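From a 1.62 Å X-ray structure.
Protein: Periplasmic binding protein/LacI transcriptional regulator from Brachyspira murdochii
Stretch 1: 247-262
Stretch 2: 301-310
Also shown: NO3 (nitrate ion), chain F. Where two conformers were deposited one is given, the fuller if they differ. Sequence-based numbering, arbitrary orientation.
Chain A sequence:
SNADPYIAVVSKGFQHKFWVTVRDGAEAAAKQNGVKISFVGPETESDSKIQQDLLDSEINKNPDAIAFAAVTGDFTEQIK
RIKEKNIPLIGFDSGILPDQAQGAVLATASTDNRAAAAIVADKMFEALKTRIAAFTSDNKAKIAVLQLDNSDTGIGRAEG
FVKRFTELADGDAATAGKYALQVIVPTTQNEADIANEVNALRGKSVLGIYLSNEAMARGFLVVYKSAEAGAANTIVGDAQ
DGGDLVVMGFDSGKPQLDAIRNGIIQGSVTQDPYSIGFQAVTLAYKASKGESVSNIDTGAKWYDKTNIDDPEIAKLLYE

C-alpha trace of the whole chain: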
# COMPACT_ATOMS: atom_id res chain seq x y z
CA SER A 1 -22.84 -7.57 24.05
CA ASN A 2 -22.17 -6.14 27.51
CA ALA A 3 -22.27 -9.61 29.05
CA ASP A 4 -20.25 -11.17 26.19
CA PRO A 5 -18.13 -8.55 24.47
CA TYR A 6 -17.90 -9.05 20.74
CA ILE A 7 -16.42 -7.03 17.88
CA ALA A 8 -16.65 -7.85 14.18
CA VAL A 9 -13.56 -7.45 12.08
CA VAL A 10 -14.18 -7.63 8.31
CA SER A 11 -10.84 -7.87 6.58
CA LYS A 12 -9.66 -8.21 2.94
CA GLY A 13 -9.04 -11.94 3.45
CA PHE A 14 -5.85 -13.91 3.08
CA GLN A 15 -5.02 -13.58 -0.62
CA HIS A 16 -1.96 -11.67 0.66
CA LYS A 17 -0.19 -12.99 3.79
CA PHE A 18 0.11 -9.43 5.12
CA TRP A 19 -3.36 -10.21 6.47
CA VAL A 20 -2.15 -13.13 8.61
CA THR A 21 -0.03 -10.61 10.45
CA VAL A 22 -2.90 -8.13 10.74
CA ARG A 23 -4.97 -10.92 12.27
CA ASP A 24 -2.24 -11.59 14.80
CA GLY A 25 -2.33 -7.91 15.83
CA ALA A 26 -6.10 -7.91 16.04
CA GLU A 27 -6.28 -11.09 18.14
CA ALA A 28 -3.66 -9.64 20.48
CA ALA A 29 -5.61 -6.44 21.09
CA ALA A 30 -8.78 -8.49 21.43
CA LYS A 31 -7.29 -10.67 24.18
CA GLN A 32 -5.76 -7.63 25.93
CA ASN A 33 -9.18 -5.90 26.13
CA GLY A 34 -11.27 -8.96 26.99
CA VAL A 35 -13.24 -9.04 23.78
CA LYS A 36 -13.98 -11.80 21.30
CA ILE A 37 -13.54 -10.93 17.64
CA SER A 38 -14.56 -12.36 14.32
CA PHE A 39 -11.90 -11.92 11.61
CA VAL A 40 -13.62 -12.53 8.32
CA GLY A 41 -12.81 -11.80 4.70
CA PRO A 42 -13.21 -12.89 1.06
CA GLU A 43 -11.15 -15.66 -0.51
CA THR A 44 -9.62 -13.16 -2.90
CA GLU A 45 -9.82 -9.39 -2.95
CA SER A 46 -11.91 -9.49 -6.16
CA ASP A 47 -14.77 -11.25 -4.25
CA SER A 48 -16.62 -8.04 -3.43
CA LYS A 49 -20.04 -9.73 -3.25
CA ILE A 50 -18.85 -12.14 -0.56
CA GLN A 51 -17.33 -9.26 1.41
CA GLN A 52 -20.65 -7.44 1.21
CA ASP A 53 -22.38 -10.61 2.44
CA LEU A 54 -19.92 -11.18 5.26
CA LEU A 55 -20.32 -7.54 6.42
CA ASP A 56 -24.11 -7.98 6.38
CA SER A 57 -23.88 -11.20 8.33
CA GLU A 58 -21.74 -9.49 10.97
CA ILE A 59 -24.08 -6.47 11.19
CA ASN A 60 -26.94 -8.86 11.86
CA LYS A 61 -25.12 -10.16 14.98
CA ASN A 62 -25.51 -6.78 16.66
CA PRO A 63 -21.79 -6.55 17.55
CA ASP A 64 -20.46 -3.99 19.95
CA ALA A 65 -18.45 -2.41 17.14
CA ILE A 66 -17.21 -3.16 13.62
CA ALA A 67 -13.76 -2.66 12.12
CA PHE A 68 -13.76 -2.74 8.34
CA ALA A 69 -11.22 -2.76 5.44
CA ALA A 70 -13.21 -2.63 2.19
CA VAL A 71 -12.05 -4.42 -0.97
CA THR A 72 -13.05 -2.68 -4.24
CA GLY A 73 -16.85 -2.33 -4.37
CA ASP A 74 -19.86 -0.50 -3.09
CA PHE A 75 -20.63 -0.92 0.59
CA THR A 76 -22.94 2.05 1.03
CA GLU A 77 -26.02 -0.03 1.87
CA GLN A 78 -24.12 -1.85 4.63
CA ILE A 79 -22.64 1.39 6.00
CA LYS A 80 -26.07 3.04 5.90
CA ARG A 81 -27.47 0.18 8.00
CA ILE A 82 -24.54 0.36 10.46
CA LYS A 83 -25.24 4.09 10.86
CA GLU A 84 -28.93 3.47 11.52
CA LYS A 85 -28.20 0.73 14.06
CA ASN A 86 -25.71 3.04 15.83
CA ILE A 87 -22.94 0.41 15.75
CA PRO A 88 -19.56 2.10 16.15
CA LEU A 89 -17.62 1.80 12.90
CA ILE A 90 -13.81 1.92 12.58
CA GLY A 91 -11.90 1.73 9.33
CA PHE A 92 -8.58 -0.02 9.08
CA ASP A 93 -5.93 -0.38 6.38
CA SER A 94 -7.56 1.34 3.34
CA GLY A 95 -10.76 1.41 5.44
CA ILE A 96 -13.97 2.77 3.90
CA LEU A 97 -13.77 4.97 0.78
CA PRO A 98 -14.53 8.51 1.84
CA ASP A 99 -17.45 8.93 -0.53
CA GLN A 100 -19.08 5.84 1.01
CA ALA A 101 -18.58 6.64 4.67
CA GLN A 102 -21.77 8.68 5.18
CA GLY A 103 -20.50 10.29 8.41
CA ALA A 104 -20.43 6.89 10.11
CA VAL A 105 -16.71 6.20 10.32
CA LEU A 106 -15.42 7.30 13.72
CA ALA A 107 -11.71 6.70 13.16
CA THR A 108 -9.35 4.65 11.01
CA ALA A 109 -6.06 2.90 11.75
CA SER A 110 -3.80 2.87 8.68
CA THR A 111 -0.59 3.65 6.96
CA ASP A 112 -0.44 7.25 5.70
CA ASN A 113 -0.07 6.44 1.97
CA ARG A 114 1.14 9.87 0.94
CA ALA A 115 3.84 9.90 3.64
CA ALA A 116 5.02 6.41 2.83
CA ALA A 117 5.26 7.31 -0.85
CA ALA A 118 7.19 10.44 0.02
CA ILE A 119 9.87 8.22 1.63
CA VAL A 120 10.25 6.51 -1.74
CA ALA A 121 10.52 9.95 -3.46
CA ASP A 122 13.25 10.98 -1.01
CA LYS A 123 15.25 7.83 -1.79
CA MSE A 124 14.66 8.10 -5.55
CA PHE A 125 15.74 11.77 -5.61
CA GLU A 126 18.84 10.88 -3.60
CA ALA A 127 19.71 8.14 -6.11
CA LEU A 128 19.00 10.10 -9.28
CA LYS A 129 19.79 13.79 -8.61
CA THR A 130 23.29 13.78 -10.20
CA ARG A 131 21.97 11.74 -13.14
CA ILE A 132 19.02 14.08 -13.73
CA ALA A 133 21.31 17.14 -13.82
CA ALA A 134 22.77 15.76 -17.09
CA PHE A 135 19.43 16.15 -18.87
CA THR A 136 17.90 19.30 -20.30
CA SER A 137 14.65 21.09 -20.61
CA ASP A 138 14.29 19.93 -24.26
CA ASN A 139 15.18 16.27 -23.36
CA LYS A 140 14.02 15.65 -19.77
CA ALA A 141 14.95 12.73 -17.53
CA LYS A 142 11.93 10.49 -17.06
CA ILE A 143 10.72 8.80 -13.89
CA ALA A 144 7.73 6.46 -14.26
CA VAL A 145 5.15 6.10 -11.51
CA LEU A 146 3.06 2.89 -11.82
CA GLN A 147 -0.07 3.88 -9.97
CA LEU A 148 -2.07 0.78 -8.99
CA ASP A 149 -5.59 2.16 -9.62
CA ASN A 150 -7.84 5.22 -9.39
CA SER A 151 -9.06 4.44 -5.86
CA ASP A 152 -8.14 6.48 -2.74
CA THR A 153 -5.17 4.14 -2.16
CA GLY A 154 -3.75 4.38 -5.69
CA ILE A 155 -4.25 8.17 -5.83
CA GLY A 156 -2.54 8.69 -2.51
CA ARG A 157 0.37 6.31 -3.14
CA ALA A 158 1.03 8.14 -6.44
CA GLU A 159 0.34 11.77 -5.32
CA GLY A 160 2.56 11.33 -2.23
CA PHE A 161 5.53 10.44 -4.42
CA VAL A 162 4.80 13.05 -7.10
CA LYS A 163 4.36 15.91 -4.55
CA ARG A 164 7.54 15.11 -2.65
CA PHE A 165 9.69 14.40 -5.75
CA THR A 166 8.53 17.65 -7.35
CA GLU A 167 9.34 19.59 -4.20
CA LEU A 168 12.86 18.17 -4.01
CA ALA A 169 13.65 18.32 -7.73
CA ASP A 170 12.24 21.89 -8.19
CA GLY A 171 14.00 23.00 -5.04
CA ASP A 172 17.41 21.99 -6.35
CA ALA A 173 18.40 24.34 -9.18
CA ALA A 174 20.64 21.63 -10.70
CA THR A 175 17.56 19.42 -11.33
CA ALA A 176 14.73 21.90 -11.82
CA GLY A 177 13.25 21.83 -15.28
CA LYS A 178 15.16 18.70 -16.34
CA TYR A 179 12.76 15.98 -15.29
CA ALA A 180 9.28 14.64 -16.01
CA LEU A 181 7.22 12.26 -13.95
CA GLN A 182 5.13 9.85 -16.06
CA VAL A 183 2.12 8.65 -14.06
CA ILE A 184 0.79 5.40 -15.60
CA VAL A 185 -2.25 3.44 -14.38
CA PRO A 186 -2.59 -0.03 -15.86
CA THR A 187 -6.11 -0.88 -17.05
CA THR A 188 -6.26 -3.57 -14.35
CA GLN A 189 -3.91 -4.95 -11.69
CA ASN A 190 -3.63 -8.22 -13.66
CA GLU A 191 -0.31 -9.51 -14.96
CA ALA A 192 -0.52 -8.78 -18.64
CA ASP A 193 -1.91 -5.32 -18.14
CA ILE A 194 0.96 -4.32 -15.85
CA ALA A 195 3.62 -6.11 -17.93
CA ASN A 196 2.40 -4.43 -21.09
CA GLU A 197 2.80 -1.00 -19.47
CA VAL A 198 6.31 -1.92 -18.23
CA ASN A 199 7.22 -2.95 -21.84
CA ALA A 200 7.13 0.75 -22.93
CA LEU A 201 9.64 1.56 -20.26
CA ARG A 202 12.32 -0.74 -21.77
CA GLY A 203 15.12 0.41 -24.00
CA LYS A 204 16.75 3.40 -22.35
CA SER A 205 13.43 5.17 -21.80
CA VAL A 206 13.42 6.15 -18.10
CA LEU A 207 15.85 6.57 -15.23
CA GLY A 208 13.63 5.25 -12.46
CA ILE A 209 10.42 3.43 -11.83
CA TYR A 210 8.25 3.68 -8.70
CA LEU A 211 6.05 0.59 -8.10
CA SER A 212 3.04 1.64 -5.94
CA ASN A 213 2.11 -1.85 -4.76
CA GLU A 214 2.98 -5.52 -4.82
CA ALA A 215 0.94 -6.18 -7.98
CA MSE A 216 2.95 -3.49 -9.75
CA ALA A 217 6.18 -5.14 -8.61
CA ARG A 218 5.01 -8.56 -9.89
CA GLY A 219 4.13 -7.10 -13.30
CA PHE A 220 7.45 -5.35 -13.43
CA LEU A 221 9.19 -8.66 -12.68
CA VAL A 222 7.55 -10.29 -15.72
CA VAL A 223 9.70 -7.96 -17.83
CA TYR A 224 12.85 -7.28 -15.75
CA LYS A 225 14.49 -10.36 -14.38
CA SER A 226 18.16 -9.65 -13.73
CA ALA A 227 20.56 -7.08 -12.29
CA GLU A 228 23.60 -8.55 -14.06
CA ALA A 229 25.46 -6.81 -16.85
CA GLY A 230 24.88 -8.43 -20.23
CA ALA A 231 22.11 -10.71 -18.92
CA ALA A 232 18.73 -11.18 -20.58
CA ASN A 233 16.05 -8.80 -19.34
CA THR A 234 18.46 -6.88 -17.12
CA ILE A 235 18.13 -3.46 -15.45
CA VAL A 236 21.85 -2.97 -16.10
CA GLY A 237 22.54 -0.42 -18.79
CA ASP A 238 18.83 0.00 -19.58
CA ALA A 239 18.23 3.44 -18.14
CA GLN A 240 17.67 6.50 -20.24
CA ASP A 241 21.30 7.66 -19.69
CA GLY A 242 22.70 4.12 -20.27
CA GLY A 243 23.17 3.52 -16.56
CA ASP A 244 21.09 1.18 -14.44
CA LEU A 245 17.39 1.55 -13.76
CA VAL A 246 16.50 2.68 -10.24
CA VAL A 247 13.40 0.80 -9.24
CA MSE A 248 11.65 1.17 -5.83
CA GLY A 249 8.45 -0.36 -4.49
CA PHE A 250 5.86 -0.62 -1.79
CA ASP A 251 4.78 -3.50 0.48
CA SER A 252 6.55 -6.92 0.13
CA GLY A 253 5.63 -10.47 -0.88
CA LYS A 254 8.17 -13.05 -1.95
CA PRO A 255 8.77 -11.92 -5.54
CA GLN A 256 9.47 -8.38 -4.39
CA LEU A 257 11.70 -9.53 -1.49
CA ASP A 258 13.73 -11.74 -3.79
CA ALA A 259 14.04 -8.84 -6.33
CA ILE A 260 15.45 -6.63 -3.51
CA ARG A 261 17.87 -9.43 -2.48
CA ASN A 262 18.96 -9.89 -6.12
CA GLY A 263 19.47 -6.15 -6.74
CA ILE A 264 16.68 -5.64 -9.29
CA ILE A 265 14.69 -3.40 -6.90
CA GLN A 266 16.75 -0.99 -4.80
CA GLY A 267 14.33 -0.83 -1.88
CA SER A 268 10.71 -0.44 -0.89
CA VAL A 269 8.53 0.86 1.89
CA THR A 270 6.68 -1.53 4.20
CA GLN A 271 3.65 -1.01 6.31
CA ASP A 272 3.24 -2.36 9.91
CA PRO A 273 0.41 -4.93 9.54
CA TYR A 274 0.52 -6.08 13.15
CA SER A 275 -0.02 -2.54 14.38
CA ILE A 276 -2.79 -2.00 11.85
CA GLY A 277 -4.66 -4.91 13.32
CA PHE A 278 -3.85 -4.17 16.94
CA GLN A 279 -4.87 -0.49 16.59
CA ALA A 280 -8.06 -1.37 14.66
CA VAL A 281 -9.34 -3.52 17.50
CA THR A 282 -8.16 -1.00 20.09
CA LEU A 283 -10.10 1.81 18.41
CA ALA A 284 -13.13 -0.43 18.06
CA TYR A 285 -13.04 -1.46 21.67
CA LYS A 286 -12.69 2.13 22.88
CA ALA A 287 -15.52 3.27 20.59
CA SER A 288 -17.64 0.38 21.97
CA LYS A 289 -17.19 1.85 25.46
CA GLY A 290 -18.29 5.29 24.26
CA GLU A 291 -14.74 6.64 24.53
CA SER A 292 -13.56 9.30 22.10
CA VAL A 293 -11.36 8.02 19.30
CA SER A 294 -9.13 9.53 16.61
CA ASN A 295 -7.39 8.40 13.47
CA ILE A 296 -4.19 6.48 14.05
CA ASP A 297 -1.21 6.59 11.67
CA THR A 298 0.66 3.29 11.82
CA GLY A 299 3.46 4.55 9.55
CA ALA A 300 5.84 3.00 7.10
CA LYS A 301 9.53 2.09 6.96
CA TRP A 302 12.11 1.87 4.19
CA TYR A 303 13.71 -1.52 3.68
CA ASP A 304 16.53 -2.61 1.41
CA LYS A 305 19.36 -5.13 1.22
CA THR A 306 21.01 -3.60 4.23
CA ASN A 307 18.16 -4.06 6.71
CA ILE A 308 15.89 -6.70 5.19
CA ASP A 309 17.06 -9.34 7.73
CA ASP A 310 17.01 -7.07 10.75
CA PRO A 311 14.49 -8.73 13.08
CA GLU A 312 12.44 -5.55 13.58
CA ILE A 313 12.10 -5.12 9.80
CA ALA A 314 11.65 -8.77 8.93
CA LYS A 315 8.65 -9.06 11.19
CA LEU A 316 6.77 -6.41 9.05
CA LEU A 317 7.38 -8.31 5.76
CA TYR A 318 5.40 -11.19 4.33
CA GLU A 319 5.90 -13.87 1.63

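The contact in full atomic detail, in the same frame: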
# COMPACT_ATOMS: atom_id res chain seq x y z
N VAL A 247 14.77 1.27 -9.42
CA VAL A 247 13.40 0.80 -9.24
C VAL A 247 13.12 0.64 -7.75
O VAL A 247 13.93 0.05 -7.03
CB VAL A 247 13.18 -0.52 -10.00
CG1 VAL A 247 11.75 -1.01 -9.83
CG2 VAL A 247 13.57 -0.39 -11.48
N MSE A 248 12.02 1.19 -7.27
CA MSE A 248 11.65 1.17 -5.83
C MSE A 248 10.18 0.80 -5.74
O MSE A 248 9.40 1.28 -6.54
CB MSE A 248 11.97 2.52 -5.16
CG MSE A 248 13.49 2.73 -5.19
SE MSE A 248 13.82 4.55 -4.57
CE MSE A 248 15.76 4.31 -4.60
N GLY A 249 9.81 0.10 -4.67
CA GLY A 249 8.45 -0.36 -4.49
C GLY A 249 7.79 -0.05 -3.18
O GLY A 249 8.19 0.80 -2.42
N PHE A 250 6.77 -0.81 -2.91
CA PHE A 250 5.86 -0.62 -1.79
C PHE A 250 5.32 -2.01 -1.40
O PHE A 250 5.07 -2.92 -2.26
CB PHE A 250 4.72 0.26 -2.28
CG PHE A 250 4.05 1.10 -1.25
CD1 PHE A 250 3.43 0.52 -0.13
CD2 PHE A 250 4.03 2.46 -1.41
CE1 PHE A 250 2.81 1.34 0.82
CE2 PHE A 250 3.42 3.28 -0.48
CZ PHE A 250 2.81 2.69 0.65
N ASP A 251 5.17 -2.22 -0.09
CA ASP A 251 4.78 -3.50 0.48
C ASP A 251 5.85 -4.57 0.24
O ASP A 251 7.01 -4.20 0.16
CB ASP A 251 3.37 -3.89 -0.02
CG ASP A 251 2.28 -2.97 0.54
OD1 ASP A 251 2.39 -2.59 1.71
OD2 ASP A 251 1.29 -2.67 -0.20
N SER A 252 5.52 -5.87 0.25
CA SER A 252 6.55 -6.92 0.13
C SER A 252 6.00 -8.09 -0.67
O SER A 252 5.77 -7.87 -1.86
CB SER A 252 7.19 -7.28 1.50
OG SER A 252 6.26 -7.73 2.44
N GLY A 253 5.85 -9.28 -0.09
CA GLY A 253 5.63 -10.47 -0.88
C GLY A 253 6.89 -11.07 -1.41
O GLY A 253 7.86 -10.33 -1.70
N LYS A 254 6.92 -12.40 -1.57
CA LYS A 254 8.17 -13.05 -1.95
C LYS A 254 8.82 -12.55 -3.22
O LYS A 254 10.02 -12.36 -3.26
CB LYS A 254 7.99 -14.57 -2.04
CG LYS A 254 9.21 -15.36 -2.45
CD LYS A 254 9.89 -16.05 -1.29
CE LYS A 254 11.09 -16.86 -1.75
NZ LYS A 254 12.32 -16.37 -1.07
N PRO A 255 8.04 -12.37 -4.33
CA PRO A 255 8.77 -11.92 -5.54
C PRO A 255 9.51 -10.59 -5.35
O PRO A 255 10.64 -10.45 -5.81
CB PRO A 255 7.68 -11.78 -6.60
CG PRO A 255 6.53 -12.55 -6.09
CD PRO A 255 6.61 -12.54 -4.58
N GLN A 256 8.85 -9.65 -4.70
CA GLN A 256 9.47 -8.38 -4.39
C GLN A 256 10.68 -8.52 -3.47
O GLN A 256 11.67 -7.78 -3.65
CB GLN A 256 8.42 -7.39 -3.80
CG GLN A 256 8.95 -5.99 -3.61
CD GLN A 256 7.89 -4.89 -3.47
OE1 GLN A 256 8.19 -3.70 -3.64
NE2 GLN A 256 6.63 -5.28 -3.14
N LEU A 257 10.58 -9.34 -2.44
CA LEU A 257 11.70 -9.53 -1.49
C LEU A 257 12.86 -10.11 -2.23
O LEU A 257 14.01 -9.69 -2.09
CB LEU A 257 11.27 -10.46 -0.36
CG LEU A 257 10.20 -9.90 0.59
CD1 LEU A 257 9.75 -10.90 1.64
CD2 LEU A 257 10.78 -8.68 1.24
N ASP A 258 12.62 -11.15 -3.04
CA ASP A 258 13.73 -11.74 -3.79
C ASP A 258 14.36 -10.71 -4.76
O ASP A 258 15.58 -10.72 -4.94
CB ASP A 258 13.20 -12.91 -4.60
CG ASP A 258 12.90 -14.12 -3.74
OD1 ASP A 258 13.32 -14.14 -2.55
OD2 ASP A 258 12.24 -15.04 -4.29
N ALA A 259 13.52 -9.88 -5.41
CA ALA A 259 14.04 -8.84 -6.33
C ALA A 259 14.93 -7.86 -5.58
O ALA A 259 15.89 -7.35 -6.14
CB ALA A 259 12.94 -8.10 -7.03
N ILE A 260 14.55 -7.51 -4.36
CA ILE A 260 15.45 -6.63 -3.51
C ILE A 260 16.74 -7.39 -3.17
O ILE A 260 17.80 -6.85 -3.33
CB ILE A 260 14.73 -6.12 -2.26
CG1 ILE A 260 13.68 -5.10 -2.71
CG2 ILE A 260 15.73 -5.48 -1.26
CD1 ILE A 260 12.67 -4.78 -1.67
N ARG A 261 16.65 -8.66 -2.75
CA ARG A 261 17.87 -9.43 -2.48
C ARG A 261 18.81 -9.58 -3.69
O ARG A 261 20.04 -9.54 -3.55
CB ARG A 261 17.50 -10.79 -1.92
CG ARG A 261 16.86 -10.74 -0.54
CD ARG A 261 16.53 -12.16 -0.09
NE ARG A 261 15.75 -12.14 1.13
CZ ARG A 261 16.27 -11.85 2.31
NH1 ARG A 261 17.57 -11.61 2.44
NH2 ARG A 261 15.49 -11.84 3.40
N ASN A 262 18.23 -9.71 -4.88
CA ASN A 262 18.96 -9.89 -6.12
C ASN A 262 19.38 -8.59 -6.79
O ASN A 262 19.93 -8.65 -7.90
CB ASN A 262 18.05 -10.63 -7.11
CG ASN A 262 17.81 -12.07 -6.74
OD1 ASN A 262 18.63 -12.68 -6.06
ND2 ASN A 262 16.67 -12.63 -7.20
N LYS A 301 8.08 2.12 6.78
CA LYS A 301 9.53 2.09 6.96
C LYS A 301 10.18 1.64 5.65
O LYS A 301 9.64 0.74 4.95
CB LYS A 301 9.95 1.10 8.04
CG LYS A 301 9.67 1.52 9.47
CD LYS A 301 10.36 0.50 10.38
CE LYS A 301 10.26 0.82 11.85
NZ LYS A 301 10.60 2.23 12.09
N TRP A 302 11.30 2.29 5.33
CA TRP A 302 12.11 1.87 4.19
C TRP A 302 12.83 0.59 4.54
O TRP A 302 13.41 0.46 5.63
CB TRP A 302 13.15 2.97 3.88
CG TRP A 302 14.10 2.65 2.80
CD1 TRP A 302 15.39 2.25 2.93
CD2 TRP A 302 13.81 2.68 1.39
NE1 TRP A 302 15.95 2.09 1.68
CE2 TRP A 302 15.00 2.31 0.71
CE3 TRP A 302 12.68 2.99 0.63
CZ2 TRP A 302 15.10 2.29 -0.68
CZ3 TRP A 302 12.77 2.92 -0.74
CH2 TRP A 302 13.97 2.57 -1.38
N TYR A 303 12.91 -0.30 3.58
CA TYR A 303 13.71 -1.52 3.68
C TYR A 303 14.46 -1.77 2.37
O TYR A 303 13.99 -1.38 1.26
CB TYR A 303 12.93 -2.69 4.17
CG TYR A 303 12.03 -3.34 3.15
CD1 TYR A 303 10.78 -2.82 2.90
CD2 TYR A 303 12.43 -4.49 2.49
CE1 TYR A 303 9.95 -3.42 2.04
CE2 TYR A 303 11.59 -5.10 1.57
CZ TYR A 303 10.37 -4.54 1.35
OH TYR A 303 9.58 -5.17 0.42
N ASP A 304 15.63 -2.39 2.51
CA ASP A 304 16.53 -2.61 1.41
C ASP A 304 17.45 -3.76 1.79
O ASP A 304 17.23 -4.39 2.81
CB ASP A 304 17.22 -1.30 0.99
CG ASP A 304 18.16 -0.73 2.07
OD1 ASP A 304 18.50 -1.45 3.02
OD2 ASP A 304 18.50 0.48 1.95
N LYS A 305 18.47 -3.98 0.99
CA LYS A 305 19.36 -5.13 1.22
C LYS A 305 20.04 -5.03 2.55
O LYS A 305 20.31 -6.05 3.18
CB LYS A 305 20.42 -5.21 0.15
CG LYS A 305 20.00 -6.03 -1.02
CD LYS A 305 21.21 -6.43 -1.89
CE LYS A 305 21.69 -7.86 -1.64
NZ LYS A 305 22.55 -8.09 -0.45
N THR A 306 20.29 -3.81 2.99
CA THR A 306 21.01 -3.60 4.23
C THR A 306 20.23 -3.98 5.47
O THR A 306 20.84 -4.42 6.48
CB THR A 306 21.46 -2.13 4.35
OG1 THR A 306 22.19 -1.79 3.17
CG2 THR A 306 22.34 -1.93 5.59
N ASN A 307 18.91 -3.81 5.47
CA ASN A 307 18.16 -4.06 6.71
C ASN A 307 17.06 -5.10 6.59
O ASN A 307 16.31 -5.33 7.54
CB ASN A 307 17.57 -2.78 7.30
CG ASN A 307 16.48 -2.17 6.44
OD1 ASN A 307 16.25 -2.63 5.32
ND2 ASN A 307 15.77 -1.17 6.97
N ILE A 308 16.97 -5.72 5.41
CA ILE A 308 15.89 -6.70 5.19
C ILE A 308 15.86 -7.88 6.21
O ILE A 308 14.77 -8.43 6.50
CB ILE A 308 15.94 -7.24 3.74
CG1 ILE A 308 14.66 -7.98 3.34
CG2 ILE A 308 17.16 -8.16 3.55
CD1 ILE A 308 14.52 -8.19 1.84
N ASP A 309 17.03 -8.26 6.74
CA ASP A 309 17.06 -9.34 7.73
C ASP A 309 17.14 -8.85 9.16
O ASP A 309 17.22 -9.67 10.09
CB ASP A 309 18.23 -10.27 7.45
CG ASP A 309 18.10 -10.95 6.12
OD1 ASP A 309 17.02 -11.53 5.89
OD2 ASP A 309 19.08 -10.96 5.35
N ASP A 310 17.10 -7.54 9.37
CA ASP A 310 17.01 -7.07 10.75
C ASP A 310 15.69 -7.56 11.36
O ASP A 310 14.61 -7.40 10.74
CB ASP A 310 17.03 -5.55 10.81
CG ASP A 310 18.34 -4.98 10.40
OD1 ASP A 310 19.30 -5.76 10.07
OD2 ASP A 310 18.38 -3.72 10.39
N NO3 F . 15.39 -15.99 -5.47
O1 NO3 F . 16.19 -15.68 -4.59
O2 NO3 F . 14.30 -16.84 -5.19
O3 NO3 F . 15.55 -15.49 -6.77

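Stretch 1 runs from a strand (247-250) through a short loop into the helix 254-261, and stretch 2 leaves the strand 301-303 and turns back on itself in a loop beside that helix. The helix and strand 301-303 are no close neighbours, their axes passing 12.4 Å apart with 59° between their directions. Side chains therefore fill the space between them, while the loop after the strand comes nearer: the CA atoms of Arg261 and Lys305 are 5.9 Å apart. No backbone-to-backbone hydrogen bond joins the stretches.

Lys301 is out of reach, so contact begins with Trp302. Its CA-to-CB bond points sideways, but the long indole brings its far end to stretch 1, where CH2 lies 3.8 Å from SE of Met248, a selenomethionine. The selenium approaches the ring obliquely, a contact between a polarizable atom and an aromatic ring. The indole N-H is satisfied within its own stretch, NE1 donating to OD2 of Asp304 at 3.0 Å.

Tyr303 suits a place that is greasy along the ring and polar at its tip. CD2 of Leu257 and CD1 of Ile260 lie 3.7 and 3.4 Å from its CE2, so two residues one helical turn apart pack against the same ring. At the tip, OH donates a hydrogen bond to the carbonyl O of Asp251 at 2.8 Å, near the plane of the ring. This gives the buried hydroxyl a partner and ties the loop before the helix to stretch 2. That loop is braced from its own side by Gln256, whose NE2 donates to O of Phe250 and O of Ser252, both at 3.0 Å.

The CA-to-CB bond of Asp304 points away from stretch 1, and its carboxylate serves its own loop, OD1 accepting a weak hydrogen bond from N of Thr306 at 3.0 Å. The backbone N of Asp304 donates to OD1 of Asn307 at 2.9 Å, while ND2 of Asn307 reaches back to O of Trp302 at 3.2 Å; the two ends of the asparagine amide thus hold the chain in its bend. Lys305 lies against the end of the helix, where its aliphatic portion lies against two backbone carbonyls: CG is 3.3 Å from O of Ile260, and CE is 3.0 Å from O of Arg261.

Ile308 points toward the helix and closes the apolar cluster. Its CD1 lies 3.8 Å from CD2 of Leu257 and 4.3 Å from CG2 of Ile260, branched side chains filling the gap beside the tyrosine. Ile308 also supports the arginine: its CG1 sits over one face of the Arg261 guanidinium, a flat surface that can pack against hydrocarbon while its edge remains free to bond.

That edge meets Asp309. NH2 of Arg261 donates to OD1 of Asp309 at 2.9 Å in a salt bridge, accompanied by a weak hydrogen bond from NH1 of Arg261 to OD2 of Asp309 at 3.3 Å. Two nitrogens thus face two carboxylate oxygens, pairing opposite charges between two exposed residues.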